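Local atomic coordinates of SusD homolog (PDB entry 3EHM), a protein that probably binds mucin O-glycans at the cell surface of a human gut Bacteroides, as a SusD-family lipoprotein involved in their utilization. Residues G273-G278 / P462-P467. Residues are numbered along the deposited sequence; the frame is centred on the assembly and turned at random.
Sequences GATIWG and PYLMKP
In this SusD-like fold, the first turn of helix 274-282, with G273 at its N-cap position, packs against the extended, irregular loop that follows helix 449-459. T275 and M465, a selenomethionine, carry the buried contact, their side chains lying alongside each other and pointing opposite ways. OG1 of T275 lies beside its own backbone N (chi1 -57°) and accepts a nearly straight hydrogen bond from M465 N, 3.0 Å away, with an N-H...O angle of 165°. The same hydroxyl donates to a water 2.8 Å from OG1, and that water donates in turn to M465 O, so the threonine hydroxyl grips M465 N directly and reaches M465 O through the water. CG2 of T275, anti to its backbone N, rests 3.8 Å from CD2 of L464, the two branches meeting at a slant; T275 also touches Y442 of helix 429-445. An alanine at T275 would probably leave M465 N without this acceptor, unseat the bridging water and weaken the apolar touch on L464. Around the contact, Y463 O is bonded by the hydroxyl of Y279, farther along the same helix, and K466 O by that of Y407. The M465 chain starts beside its backbone N and bends at chi2 (-84°), which carries it over A274 toward G278 and W277. Its CG meets CB of A274 at 3.7 Å, and its methyl ends at the edge of the W277 ring, near the ring plane, with CE 4.4 Å from CE3. That methyl also lies 3.5 Å, CE to O, from the carbonyl of A274, whose oxygen accepts the helical hydrogen bond from G278 N.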
loop_
_atom_site.group_PDB
_atom_site.type_symbol
_atom_site.label_atom_id
_atom_site.label_comp_id
_atom_site.label_asym_id
_atom_site.label_seq_id
_atom_site.Cartn_x
_atom_site.Cartn_y
_atom_site.Cartn_z
ATOM N N GLY A 273 -6.821 1.478 -13.455
ATOM C CA GLY A 273 -5.559 1.052 -14.041
ATOM C C GLY A 273 -5.656 -0.186 -14.914
ATOM O O GLY A 273 -6.513 -1.042 -14.698
ATOM N N ALA A 274 -4.756 -0.291 -15.888
ATOM C CA ALA A 274 -4.750 -1.416 -16.824
ATOM C C ALA A 274 -4.439 -2.751 -16.168
ATOM O O ALA A 274 -5.085 -3.758 -16.455
ATOM C CB ALA A 274 -3.755 -1.151 -17.945
ATOM N N THR A 275 -3.455 -2.764 -15.279
ATOM C CA THR A 275 -3.081 -4.001 -14.612
ATOM C C THR A 275 -4.230 -4.623 -13.822
ATOM O O THR A 275 -4.581 -5.782 -14.034
ATOM C CB THR A 275 -1.891 -3.783 -13.663
ATOM O OG1 THR A 275 -0.789 -3.241 -14.403
ATOM C CG2 THR A 275 -1.471 -5.110 -13.032
ATOM N N ILE A 276 -4.828 -3.862 -12.912
ATOM C CA ILE A 276 -5.910 -4.426 -12.128
ATOM C C ILE A 276 -7.096 -4.793 -13.024
ATOM O O ILE A 276 -7.777 -5.783 -12.783
ATOM C CB ILE A 276 -6.334 -3.470 -10.979
ATOM C CG1 ILE A 276 -7.243 -4.222 -10.001
ATOM C CG2 ILE A 276 -7.017 -2.225 -11.533
ATOM C CD1 ILE A 276 -7.551 -3.441 -8.734
ATOM N N TRP A 277 -7.333 -4.011 -14.072
ATOM C CA TRP A 277 -8.429 -4.326 -14.979
ATOM C C TRP A 277 -8.165 -5.672 -15.646
ATOM O O TRP A 277 -9.059 -6.502 -15.756
ATOM C CB TRP A 277 -8.579 -3.270 -16.072
ATOM C CG TRP A 277 -9.449 -3.759 -17.202
ATOM C CD1 TRP A 277 -10.814 -3.824 -17.220
ATOM C CD2 TRP A 277 -9.003 -4.336 -18.438
ATOM N NE1 TRP A 277 -11.245 -4.409 -18.390
ATOM C CE2 TRP A 277 -10.155 -4.733 -19.154
ATOM C CE3 TRP A 277 -7.742 -4.561 -19.006
ATOM C CZ2 TRP A 277 -10.084 -5.341 -20.414
ATOM C CZ3 TRP A 277 -7.669 -5.167 -20.260
ATOM C CH2 TRP A 277 -8.836 -5.550 -20.949
ATOM N N GLY A 278 -6.930 -5.865 -16.104
ATOM C CA GLY A 278 -6.562 -7.105 -16.768
ATOM C C GLY A 278 -6.865 -8.337 -15.944
ATOM O O GLY A 278 -7.394 -9.328 -16.464
ATOM N N PRO A 462 2.162 -9.114 -8.445
ATOM C CA PRO A 462 1.816 -9.857 -9.659
ATOM C C PRO A 462 2.529 -9.221 -10.849
ATOM O O PRO A 462 3.111 -8.146 -10.718
ATOM C CB PRO A 462 0.305 -9.682 -9.739
ATOM C CG PRO A 462 0.132 -8.275 -9.237
ATOM C CD PRO A 462 1.053 -8.236 -8.030
ATOM N N TYR A 463 2.505 -9.882 -12.004
ATOM C CA TYR A 463 3.131 -9.302 -13.183
ATOM C C TYR A 463 2.301 -8.069 -13.523
ATOM O O TYR A 463 1.080 -8.081 -13.382
ATOM C CB TYR A 463 3.131 -10.296 -14.349
ATOM C CG TYR A 463 4.039 -11.493 -14.135
ATOM C CD1 TYR A 463 5.166 -11.402 -13.311
ATOM C CD2 TYR A 463 3.793 -12.704 -14.784
ATOM C CE1 TYR A 463 6.026 -12.491 -13.140
ATOM C CE2 TYR A 463 4.647 -13.797 -14.623
ATOM C CZ TYR A 463 5.757 -13.681 -13.800
ATOM O OH TYR A 463 6.597 -14.753 -13.639
ATOM N N LEU A 464 2.962 -7.011 -13.975
ATOM C CA LEU A 464 2.273 -5.764 -14.273
ATOM C C LEU A 464 2.333 -5.337 -15.728
ATOM O O LEU A 464 3.215 -5.753 -16.478
ATOM C CB LEU A 464 2.876 -4.632 -13.439
ATOM C CG LEU A 464 3.132 -4.896 -11.956
ATOM C CD1 LEU A 464 4.001 -3.787 -11.392
ATOM C CD2 LEU A 464 1.816 -4.993 -11.210
HETATM N N MSE A 465 1.383 -4.489 -16.108
HETATM C CA MSE A 465 1.353 -3.926 -17.450
HETATM C C MSE A 465 2.577 -3.013 -17.428
HETATM O O MSE A 465 2.808 -2.316 -16.439
HETATM C CB MSE A 465 0.084 -3.085 -17.650
HETATM C CG MSE A 465 -1.215 -3.886 -17.679
HETATM SE SE MSE A 465 -1.589 -4.617 -19.433
HETATM C CE MSE A 465 -3.386 -5.277 -19.121
ATOM N N LYS A 466 3.362 -3.019 -18.499
ATOM C CA LYS A 466 4.564 -2.192 -18.558
ATOM C C LYS A 466 4.216 -0.715 -18.680
ATOM O O LYS A 466 3.164 -0.358 -19.206
ATOM C CB LYS A 466 5.421 -2.610 -19.754
ATOM C CG LYS A 466 4.752 -2.331 -21.087
ATOM C CD LYS A 466 5.517 -2.927 -22.257
ATOM C CE LYS A 466 4.766 -2.681 -23.559
ATOM N NZ LYS A 466 4.965 -3.806 -24.523
ATOM N N PRO A 467 5.102 0.171 -18.202
ATOM C CA PRO A 467 4.813 1.602 -18.301
ATOM C C PRO A 467 4.687 2.044 -19.758
ATOM O O PRO A 467 5.407 1.563 -20.626
ATOM C CB PRO A 467 6.000 2.244 -17.585
ATOM C CG PRO A 467 7.113 1.251 -17.804
ATOM C CD PRO A 467 6.416 -0.063 -17.578
HETATM O O HOH W 1 1.315 -1.405 -14.136
#